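Local coordinates for MHC class I protein (Ginglymostoma cirratum, PDB 6LUP) that probably presents short peptides on the cell surface to T cells, as MHC class I molecules do, and is seen here with a peptide bound, at residues 30-35 with 167-172; 38-43 with 67-72; 81-86 with 134-139. One frame throughout, in Å; residues are numbered along the deposited sequence.

Contact 1 (30-35 with 167-172); sequences QQFVQY and QKYLKN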
loop_
_atom_site.group_PDB
_atom_site.type_symbol
_atom_site.label_atom_id
_atom_site.label_comp_id
_atom_site.label_asym_id
_atom_site.label_seq_id
_atom_site.Cartn_x
_atom_site.Cartn_y
_atom_site.Cartn_z
ATOM N N GLN A 30 7.176 3.927 3.645
ATOM C CA GLN A 30 6.748 5.319 3.567
ATOM C C GLN A 30 6.719 5.828 2.125
ATOM O O GLN A 30 7.742 5.812 1.429
ATOM C CB GLN A 30 7.655 6.189 4.444
ATOM C CG GLN A 30 7.470 7.690 4.279
ATOM C CD GLN A 30 8.351 8.478 5.227
ATOM O OE1 GLN A 30 8.213 8.381 6.444
ATOM N NE2 GLN A 30 9.258 9.268 4.673
ATOM N N GLN A 31 5.544 6.272 1.678
ATOM C CA GLN A 31 5.427 6.887 0.363
ATOM C C GLN A 31 6.090 8.255 0.383
ATOM O O GLN A 31 5.859 9.045 1.299
ATOM C CB GLN A 31 3.969 7.026 -0.063
ATOM C CG GLN A 31 3.817 7.199 -1.566
ATOM C CD GLN A 31 2.502 7.832 -1.970
ATOM O OE1 GLN A 31 1.457 7.534 -1.402
ATOM N NE2 GLN A 31 2.547 8.702 -2.974
ATOM N N PHE A 32 6.913 8.539 -0.619
ATOM C CA PHE A 32 7.646 9.808 -0.641
ATOM C C PHE A 32 7.451 10.627 -1.915
ATOM O O PHE A 32 7.633 11.838 -1.901
ATOM C CB PHE A 32 9.133 9.600 -0.304
ATOM C CG PHE A 32 9.955 9.027 -1.429
ATOM C CD1 PHE A 32 9.818 7.695 -1.809
ATOM C CD2 PHE A 32 10.902 9.816 -2.085
ATOM C CE1 PHE A 32 10.581 7.168 -2.844
ATOM C CE2 PHE A 32 11.676 9.291 -3.115
ATOM C CZ PHE A 32 11.514 7.966 -3.496
ATOM N N VAL A 33 7.080 9.966 -3.009
ATOM C CA VAL A 33 6.796 10.655 -4.272
ATOM C C VAL A 33 5.516 10.134 -4.931
ATOM O O VAL A 33 5.033 9.038 -4.620
ATOM C CB VAL A 33 7.980 10.614 -5.281
ATOM C CG1 VAL A 33 9.135 11.485 -4.804
ATOM C CG2 VAL A 33 8.450 9.186 -5.554
ATOM N N GLN A 34 4.970 10.941 -5.833
ATOM C CA GLN A 34 3.764 10.601 -6.572
ATOM C C GLN A 34 3.825 11.279 -7.928
ATOM O O GLN A 34 4.368 12.379 -8.061
ATOM C CB GLN A 34 2.514 11.056 -5.804
ATOM C CG GLN A 34 1.176 10.627 -6.408
ATOM C CD GLN A 34 0.624 11.588 -7.461
ATOM O OE1 GLN A 34 1.100 12.715 -7.620
ATOM N NE2 GLN A 34 -0.390 11.135 -8.191
ATOM N N TYR A 35 3.265 10.607 -8.926
ATOM C CA TYR A 35 3.048 11.176 -10.244
ATOM C C TYR A 35 1.713 10.669 -10.791
ATOM O O TYR A 35 1.346 9.511 -10.563
ATOM C CB TYR A 35 4.192 10.766 -11.167
ATOM C CG TYR A 35 4.069 11.248 -12.594
ATOM C CD1 TYR A 35 3.261 10.576 -13.508
ATOM C CD2 TYR A 35 4.788 12.354 -13.038
ATOM C CE1 TYR A 35 3.151 11.009 -14.818
ATOM C CE2 TYR A 35 4.689 12.790 -14.348
ATOM C CZ TYR A 35 3.869 12.113 -15.233
ATOM O OH TYR A 35 3.761 12.535 -16.536
ATOM N N GLN A 167 20.370 4.878 -0.281
ATOM C CA GLN A 167 21.312 5.274 0.765
ATOM C C GLN A 167 21.294 6.774 1.048
ATOM O O GLN A 167 21.464 7.197 2.193
ATOM C CB GLN A 167 22.722 4.793 0.427
ATOM C CG GLN A 167 22.972 3.369 0.896
ATOM C CD GLN A 167 24.179 2.725 0.248
ATOM O OE1 GLN A 167 24.794 3.291 -0.657
ATOM N NE2 GLN A 167 24.522 1.527 0.709
ATOM N N LYS A 168 21.070 7.565 0.002
ATOM C CA LYS A 168 20.950 9.006 0.141
ATOM C C LYS A 168 19.653 9.345 0.862
ATOM O O LYS A 168 19.639 10.172 1.773
ATOM C CB LYS A 168 20.994 9.684 -1.228
ATOM C CG LYS A 168 21.008 11.203 -1.167
ATOM C CD LYS A 168 20.649 11.818 -2.506
ATOM C CE LYS A 168 20.833 13.323 -2.469
ATOM N NZ LYS A 168 20.413 13.947 -3.749
ATOM N N TYR A 169 18.568 8.692 0.452
ATOM C CA TYR A 169 17.262 8.885 1.075
ATOM C C TYR A 169 17.284 8.552 2.563
ATOM O O TYR A 169 16.734 9.295 3.374
ATOM C CB TYR A 169 16.189 8.050 0.370
ATOM C CG TYR A 169 15.916 8.443 -1.070
ATOM C CD1 TYR A 169 16.054 9.763 -1.501
ATOM C CD2 TYR A 169 15.482 7.493 -1.993
ATOM C CE1 TYR A 169 15.794 10.119 -2.814
ATOM C CE2 TYR A 169 15.214 7.838 -3.308
ATOM C CZ TYR A 169 15.370 9.148 -3.714
ATOM O OH TYR A 169 15.102 9.488 -5.020
ATOM N N LEU A 170 17.932 7.444 2.913
ATOM C CA LEU A 170 18.063 7.030 4.313
ATOM C C LEU A 170 18.815 8.047 5.171
ATOM O O LEU A 170 18.504 8.217 6.346
ATOM C CB LEU A 170 18.718 5.649 4.418
ATOM C CG LEU A 170 17.869 4.461 3.950
ATOM C CD1 LEU A 170 18.738 3.233 3.744
ATOM C CD2 LEU A 170 16.733 4.152 4.914
ATOM N N LYS A 171 19.798 8.726 4.585
ATOM C CA LYS A 171 20.480 9.813 5.276
ATOM C C LYS A 171 19.575 11.045 5.393
ATOM O O LYS A 171 19.367 11.560 6.490
ATOM C CB LYS A 171 21.801 10.152 4.575
ATOM C CG LYS A 171 22.470 11.435 5.051
ATOM C CD LYS A 171 23.358 12.015 3.954
ATOM C CE LYS A 171 23.561 13.516 4.117
ATOM N NZ LYS A 171 24.071 14.143 2.862
ATOM N N ASN A 172 19.028 11.501 4.267
ATOM C CA ASN A 172 18.214 12.723 4.232
ATOM C C ASN A 172 16.852 12.621 4.918
ATOM O O ASN A 172 16.313 13.628 5.374
ATOM C CB ASN A 172 18.038 13.217 2.794
ATOM C CG ASN A 172 19.298 13.855 2.231
ATOM O OD1 ASN A 172 19.516 13.849 1.019
ATOM N ND2 ASN A 172 20.131 14.414 3.104
#
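Phe32 on strand 30-36 meets Tyr169 on helix 148-172 under one end of the MHC class I peptide groove. The strand belongs to the groove floor and the helix to one of its walls. The two rings are the whole of the contact between the segments. CE2 and CZ of Phe32 are the atoms that meet the phenol. CE2 lies over one face of the Tyr169 ring, 3.7 Å above the plane and offset toward the rim. The closest approach is CZ of Phe32 to CE2 of Tyr169, also 3.7 Å. The ring planes stand at 56° and the centroids are 4.9 Å apart, an oblique aromatic pair.

The torsions explain the meeting. Phe32 CG sits between its own N and carbonyl carbon (chi1 77°), and the ring reaches up from the floor. Tyr169 CG is anti to its carbonyl carbon (chi1 -65°), which sends the phenol down from the helix into the groove. Val33 CG2 lies over the centre of one face of the Phe32 ring. Phe32 and Val33 both stand opposite Gly25 of the next strand, a classic beta bulge. Leu5 of strand 3-12 and Val27 of strand 21-27 touch both rings.

The hydroxyl of Tyr169 has polar partners. It is hydrogen-bonded to the hydroxyl of Tyr57 on the other wall and to the backbone of the bound peptide. The same OH rests 3.9 Å from CE2 of Phe32.

Contact 2 (38-43 with 67-72); sequences DRKEMI and GWEPWG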
loop_
_atom_site.group_PDB
_atom_site.type_symbol
_atom_site.label_atom_id
_atom_site.label_comp_id
_atom_site.label_asym_id
_atom_site.label_seq_id
_atom_site.Cartn_x
_atom_site.Cartn_y
_atom_site.Cartn_z
ATOM N N ASP A 38 -2.762 13.434 -14.867
ATOM C CA ASP A 38 -3.485 14.704 -14.857
ATOM C C ASP A 38 -2.525 15.870 -14.598
ATOM O O ASP A 38 -2.445 16.803 -15.400
ATOM C CB ASP A 38 -4.622 14.695 -13.828
ATOM C CG ASP A 38 -5.703 13.664 -14.145
ATOM O OD1 ASP A 38 -5.952 13.391 -15.340
ATOM O OD2 ASP A 38 -6.314 13.129 -13.189
ATOM N N ARG A 39 -1.791 15.803 -13.491
ATOM C CA ARG A 39 -0.844 16.855 -13.127
ATOM C C ARG A 39 0.449 16.769 -13.938
ATOM O O ARG A 39 1.095 17.788 -14.186
ATOM C CB ARG A 39 -0.526 16.804 -11.635
ATOM C CG ARG A 39 -0.037 18.126 -11.077
ATOM C CD ARG A 39 0.863 17.928 -9.877
ATOM N NE ARG A 39 1.581 19.161 -9.550
ATOM C CZ ARG A 39 1.366 19.894 -8.460
ATOM N NH1 ARG A 39 0.454 19.523 -7.567
ATOM N NH2 ARG A 39 2.076 21.000 -8.257
ATOM N N LYS A 40 0.821 15.548 -14.322
ATOM C CA LYS A 40 1.993 15.273 -15.176
ATOM C C LYS A 40 3.336 15.758 -14.611
ATOM O O LYS A 40 4.247 16.122 -15.361
ATOM C CB LYS A 40 1.773 15.812 -16.597
ATOM C CG LYS A 40 0.535 15.276 -17.302
ATOM C CD LYS A 40 0.579 15.614 -18.790
ATOM C CE LYS A 40 -0.810 15.626 -19.411
ATOM N NZ LYS A 40 -1.417 14.268 -19.485
ATOM N N GLU A 41 3.451 15.754 -13.285
ATOM C CA GLU A 41 4.691 16.121 -12.597
ATOM C C GLU A 41 4.937 15.195 -11.415
ATOM O O GLU A 41 3.997 14.770 -10.740
ATOM C CB GLU A 41 4.640 17.565 -12.101
ATOM C CG GLU A 41 4.662 18.611 -13.197
ATOM C CD GLU A 41 4.473 20.023 -12.670
ATOM O OE1 GLU A 41 3.692 20.208 -11.707
ATOM O OE2 GLU A 41 5.106 20.952 -13.227
ATOM N N MET A 42 6.203 14.873 -11.171
ATOM C CA MET A 42 6.566 14.120 -9.981
ATOM C C MET A 42 6.576 15.079 -8.797
ATOM O O MET A 42 7.235 16.113 -8.842
ATOM C CB MET A 42 7.932 13.457 -10.145
ATOM C CG MET A 42 8.332 12.610 -8.952
ATOM S SD MET A 42 7.416 11.060 -8.892
ATOM C CE MET A 42 8.662 9.930 -9.509
ATOM N N ILE A 43 5.833 14.742 -7.750
ATOM C CA ILE A 43 5.697 15.635 -6.598
ATOM C C ILE A 43 6.057 14.922 -5.297
ATOM O O ILE A 43 5.891 13.707 -5.189
ATOM C CB ILE A 43 4.276 16.239 -6.505
ATOM C CG1 ILE A 43 3.220 15.141 -6.279
ATOM C CG2 ILE A 43 3.964 17.059 -7.758
ATOM C CD1 ILE A 43 1.858 15.649 -5.847
ATOM N N GLY A 67 7.971 9.742 -19.788
ATOM C CA GLY A 67 8.288 8.680 -20.738
ATOM C C GLY A 67 7.477 7.425 -20.461
ATOM O O GLY A 67 7.038 6.739 -21.390
ATOM N N TRP A 68 7.274 7.127 -19.178
ATOM C CA TRP A 68 6.508 5.949 -18.769
ATOM C C TRP A 68 5.019 6.082 -19.091
ATOM O O TRP A 68 4.354 5.087 -19.365
ATOM C CB TRP A 68 6.674 5.676 -17.269
ATOM C CG TRP A 68 7.975 5.024 -16.872
ATOM C CD1 TRP A 68 8.986 5.591 -16.148
ATOM C CD2 TRP A 68 8.393 3.680 -17.156
ATOM N NE1 TRP A 68 10.012 4.688 -15.970
ATOM C CE2 TRP A 68 9.674 3.508 -16.579
ATOM C CE3 TRP A 68 7.816 2.609 -17.846
ATOM C CZ2 TRP A 68 10.383 2.311 -16.665
ATOM C CZ3 TRP A 68 8.525 1.416 -17.939
ATOM C CH2 TRP A 68 9.796 1.278 -17.349
ATOM N N GLU A 69 4.509 7.314 -19.055
ATOM C CA GLU A 69 3.067 7.575 -19.179
ATOM C C GLU A 69 2.439 7.056 -20.481
ATOM O O GLU A 69 1.473 6.285 -20.427
ATOM C CB GLU A 69 2.755 9.062 -18.967
ATOM C CG GLU A 69 1.272 9.395 -19.064
ATOM C CD GLU A 69 0.973 10.879 -18.925
ATOM O OE1 GLU A 69 1.769 11.615 -18.297
ATOM O OE2 GLU A 69 -0.077 11.312 -19.443
ATOM N N PRO A 70 2.967 7.475 -21.650
ATOM C CA PRO A 70 2.418 6.930 -22.893
ATOM C C PRO A 70 2.698 5.432 -23.053
ATOM O O PRO A 70 1.841 4.702 -23.563
ATOM C CB PRO A 70 3.134 7.737 -23.984
ATOM C CG PRO A 70 4.349 8.298 -23.328
ATOM C CD PRO A 70 3.940 8.549 -21.914
ATOM N N TRP A 71 3.873 4.990 -22.600
ATOM C CA TRP A 71 4.316 3.603 -22.746
ATOM C C TRP A 71 3.242 2.601 -22.315
ATOM O O TRP A 71 2.822 1.747 -23.101
ATOM C CB TRP A 71 5.608 3.376 -21.957
ATOM C CG TRP A 71 6.165 1.972 -22.040
ATOM C CD1 TRP A 71 6.860 1.423 -23.081
ATOM C CD2 TRP A 71 6.086 0.955 -21.033
ATOM N NE1 TRP A 71 7.217 0.128 -22.786
ATOM C CE2 TRP A 71 6.753 -0.185 -21.536
ATOM C CE3 TRP A 71 5.513 0.895 -19.758
ATOM C CZ2 TRP A 71 6.860 -1.375 -20.810
ATOM C CZ3 TRP A 71 5.622 -0.291 -19.031
ATOM C CH2 TRP A 71 6.290 -1.409 -19.564
ATOM N N GLY A 72 2.793 2.730 -21.071
ATOM C CA GLY A 72 1.791 1.833 -20.515
ATOM C C GLY A 72 0.444 1.893 -21.211
ATOM O O GLY A 72 -0.230 0.872 -21.336
#
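Lys40 and Glu69 form a salt bridge between the loop 38-43 and helix 55-82. NZ of Lys40 stands 3.2 Å from OE2 of Glu69, and the hydrogen bond within the pair is weak. The two side chains cross at about a right angle. Glu69 reaches out from the helix with CG anti to its backbone N (chi1 -179°) and the chain extended beyond CG. Lys40 bends at its last torsion (chi4 -69°), which brings the ammonium to the carboxylate. The ammonium also donates to the backbone O of Ser37.

The inner side is the tighter one. OE1 of Glu69 is hydrogen-bonded to the hydroxyl of Tyr35, and OE2 meets the lysine. The carboxylate is thus held at both oxygens, which probably favours its charged form. CG of Lys40 lies 4.0 Å from OE1 of Glu69. Phe21 touches the Glu69 side chain from the strands below. Lys40 O accepts a bond from NE of Arg66, a second tie between loop and helix.

The outer side is loose. Lys40 is exposed, and the two segments bury little surface against each other. Just before Lys40, Arg39 forms a salt bridge with Glu41. Its NE gives a nearly straight bond to OE1 of Glu41, 3.2 Å long with a 175° angle at the hydrogen. Glu41 OE1 lies in the guanidinium plane. Ile43 CG2 covers one face of that guanidinium.

On the inner side of the helix, Trp68 and Trp71 bond through NE1 to the peptide backbone. The Lys40-Glu69 salt bridge joins a loop at the edge of the floor to the outer flank of a groove wall in the MHC class I peptide-binding platform.

Contact 3 (81-86 with 134-139); sequences KRTNQT and VTWGEI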
loop_
_atom_site.group_PDB
_atom_site.type_symbol
_atom_site.label_atom_id
_atom_site.label_comp_id
_atom_site.label_asym_id
_atom_site.label_seq_id
_atom_site.Cartn_x
_atom_site.Cartn_y
_atom_site.Cartn_z
ATOM N N LYS A 81 -4.912 -6.595 -28.295
ATOM C CA LYS A 81 -4.789 -7.214 -29.609
ATOM C C LYS A 81 -4.222 -8.629 -29.498
ATOM O O LYS A 81 -4.683 -9.542 -30.186
ATOM C CB LYS A 81 -3.912 -6.351 -30.524
ATOM C CG LYS A 81 -3.941 -6.767 -31.986
ATOM C CD LYS A 81 -3.156 -5.805 -32.866
ATOM C CE LYS A 81 -3.157 -6.265 -34.317
ATOM N NZ LYS A 81 -2.284 -5.411 -35.168
ATOM N N ARG A 82 -3.234 -8.801 -28.622
ATOM C CA ARG A 82 -2.577 -10.091 -28.423
ATOM C C ARG A 82 -3.493 -11.135 -27.788
ATOM O O ARG A 82 -3.382 -12.326 -28.080
ATOM C CB ARG A 82 -1.324 -9.930 -27.566
ATOM C CG ARG A 82 -0.149 -9.285 -28.278
ATOM C CD ARG A 82 1.117 -9.477 -27.467
ATOM N NE ARG A 82 2.206 -8.630 -27.940
ATOM C CZ ARG A 82 3.325 -8.397 -27.259
ATOM N NH1 ARG A 82 3.517 -8.955 -26.067
ATOM N NH2 ARG A 82 4.261 -7.609 -27.775
ATOM N N THR A 83 -4.389 -10.680 -26.918
ATOM C CA THR A 83 -5.312 -11.570 -26.220
ATOM C C THR A 83 -6.703 -11.548 -26.856
ATOM O O THR A 83 -7.661 -12.086 -26.294
ATOM C CB THR A 83 -5.416 -11.205 -24.724
ATOM O OG1 THR A 83 -5.634 -9.797 -24.590
ATOM C CG2 THR A 83 -4.143 -11.579 -23.989
ATOM N N ASN A 84 -6.795 -10.930 -28.035
ATOM C CA ASN A 84 -8.059 -10.752 -28.765
ATOM C C ASN A 84 -9.177 -10.153 -27.903
ATOM O O ASN A 84 -10.352 -10.490 -28.064
ATOM C CB ASN A 84 -8.500 -12.064 -29.437
ATOM C CG ASN A 84 -7.604 -12.459 -30.602
ATOM O OD1 ASN A 84 -7.418 -11.692 -31.550
ATOM N ND2 ASN A 84 -7.052 -13.666 -30.538
ATOM N N GLN A 85 -8.785 -9.353 -26.925
ATOM C CA GLN A 85 -9.799 -8.596 -26.152
ATOM C C GLN A 85 -10.063 -7.338 -26.971
ATOM O O GLN A 85 -9.121 -6.855 -27.611
ATOM C CB GLN A 85 -9.265 -8.243 -24.770
ATOM C CG GLN A 85 -8.793 -9.445 -23.977
ATOM C CD GLN A 85 -9.233 -9.343 -22.541
ATOM O OE1 GLN A 85 -10.362 -8.981 -22.248
ATOM N NE2 GLN A 85 -8.334 -9.672 -21.632
ATOM N N THR A 86 -11.272 -6.793 -26.955
ATOM C CA THR A 86 -11.438 -5.629 -27.852
ATOM C C THR A 86 -11.877 -4.386 -27.102
ATOM O O THR A 86 -11.906 -3.324 -27.723
ATOM C CB THR A 86 -12.518 -5.853 -28.902
ATOM O OG1 THR A 86 -12.336 -4.715 -29.742
ATOM C CG2 THR A 86 -13.908 -5.866 -28.297
ATOM N N VAL A 134 2.893 -16.711 -19.570
ATOM C CA VAL A 134 1.800 -16.658 -20.545
ATOM C C VAL A 134 2.296 -16.524 -21.981
ATOM O O VAL A 134 3.391 -16.015 -22.224
ATOM C CB VAL A 134 0.791 -15.529 -20.230
ATOM C CG1 VAL A 134 -0.026 -15.867 -18.992
ATOM C CG2 VAL A 134 1.496 -14.187 -20.072
ATOM N N THR A 135 1.470 -16.981 -22.922
ATOM C CA THR A 135 1.817 -16.987 -24.346
ATOM C C THR A 135 1.937 -15.581 -24.930
ATOM O O THR A 135 2.774 -15.341 -25.804
ATOM C CB THR A 135 0.801 -17.795 -25.186
ATOM O OG1 THR A 135 -0.503 -17.212 -25.062
ATOM C CG2 THR A 135 0.753 -19.260 -24.740
ATOM N N TRP A 136 1.107 -14.658 -24.441
ATOM C CA TRP A 136 1.113 -13.276 -24.935
ATOM C C TRP A 136 2.295 -12.439 -24.422
ATOM O O TRP A 136 2.394 -11.240 -24.708
ATOM C CB TRP A 136 -0.233 -12.577 -24.683
ATOM C CG TRP A 136 -0.769 -12.680 -23.280
ATOM C CD1 TRP A 136 -0.546 -11.809 -22.250
ATOM C CD2 TRP A 136 -1.639 -13.698 -22.762
ATOM N NE1 TRP A 136 -1.215 -12.224 -21.124
ATOM C CE2 TRP A 136 -1.893 -13.381 -21.410
ATOM C CE3 TRP A 136 -2.225 -14.848 -23.312
ATOM C CZ2 TRP A 136 -2.709 -14.173 -20.594
ATOM C CZ3 TRP A 136 -3.038 -15.638 -22.498
ATOM C CH2 TRP A 136 -3.269 -15.294 -21.154
ATOM N N GLY A 137 3.187 -13.083 -23.673
ATOM C CA GLY A 137 4.426 -12.462 -23.222
ATOM C C GLY A 137 5.643 -12.951 -23.989
ATOM O O GLY A 137 6.689 -12.292 -23.991
ATOM N N GLU A 138 5.497 -14.100 -24.647
ATOM C CA GLU A 138 6.598 -14.766 -25.347
ATOM C C GLU A 138 7.247 -13.899 -26.418
ATOM O O GLU A 138 8.471 -13.888 -26.557
ATOM C CB GLU A 138 6.127 -16.090 -25.953
ATOM C CG GLU A 138 5.862 -17.175 -24.922
ATOM C CD GLU A 138 5.349 -18.467 -25.531
ATOM O OE1 GLU A 138 5.522 -18.675 -26.754
ATOM O OE2 GLU A 138 4.772 -19.281 -24.775
ATOM N N ILE A 139 6.425 -13.169 -27.165
ATOM C CA ILE A 139 6.927 -12.300 -28.226
ATOM C C ILE A 139 7.707 -11.096 -27.671
ATOM O O ILE A 139 8.642 -10.606 -28.313
ATOM C CB ILE A 139 5.800 -11.887 -29.214
ATOM C CG1 ILE A 139 6.362 -11.108 -30.413
ATOM C CG2 ILE A 139 4.694 -11.112 -28.515
ATOM C CD1 ILE A 139 7.136 -11.959 -31.400
#
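The backbones come closest where helix 55-82 ends, near the start of the segment 134-139, with the CA atoms of Arg82 and Trp136 6.0 Å apart and Thr83 already out of helical conformation. Arg82 makes the polar link. Its NH1 donates to the carbonyl O of Trp136 over 2.9 Å. The bond is somewhat bent, 148° at the hydrogen. The acceptor lies near the guanidinium plane, while the donor is tilted from the carbonyl plane. NH1 also donates to OG1 of Thr140, so two acceptors help to fix the rotation of the head.

Ile139 covers one face of the guanidinium. Its CG2 sits over the centre, 3.3 Å from CZ of Arg82, a close fit. The Arg82 chain is extended from CG to NE and carries the flat head across to the second helix.

The two helices are opposite walls of the MHC class I groove, and they approach here at one end of it. The bound peptide lies within reach of Arg82, whose NH2 has only a long, weak polar contact with the peptide backbone.

Thr83 packs beside the arginine. Its CG2 makes a CH-pi contact over the five-membered ring of Trp136, 3.6 Å from the centroid and 18° off the normal. The hydroxyl of Thr83 bonds to Leu79 O in the last turn of helix 55-82. The Trp136 ring is covered on both sides. Val134 CB lies over the centre of the other face, 3.6 Å above the plane. Trp136 CG is placed between its own N and carbonyl carbon (chi1 50°), which turns one face of the indole to CG2 of Thr83.

From the N terminus, strand 30-36 opens contact 1. The loop 38-43 opens contact 2, which closes on helix 55-82 after 23 residues. The same helix runs on to its end at contact 3, which closes on helix 135-146 after the chain has passed through floor strands. Helix 148-172 comes next and closes contact 1. Contact 1 thus encloses contacts 2 and 3, which stand in series. Contacts 1 and 2 touch: Gln34 O pairs with Ile43 N. Contact 3 is remote, its centre about 36 Å from that of contact 1. Together they join floor to one wall, floor edge to the other, and wall to wall.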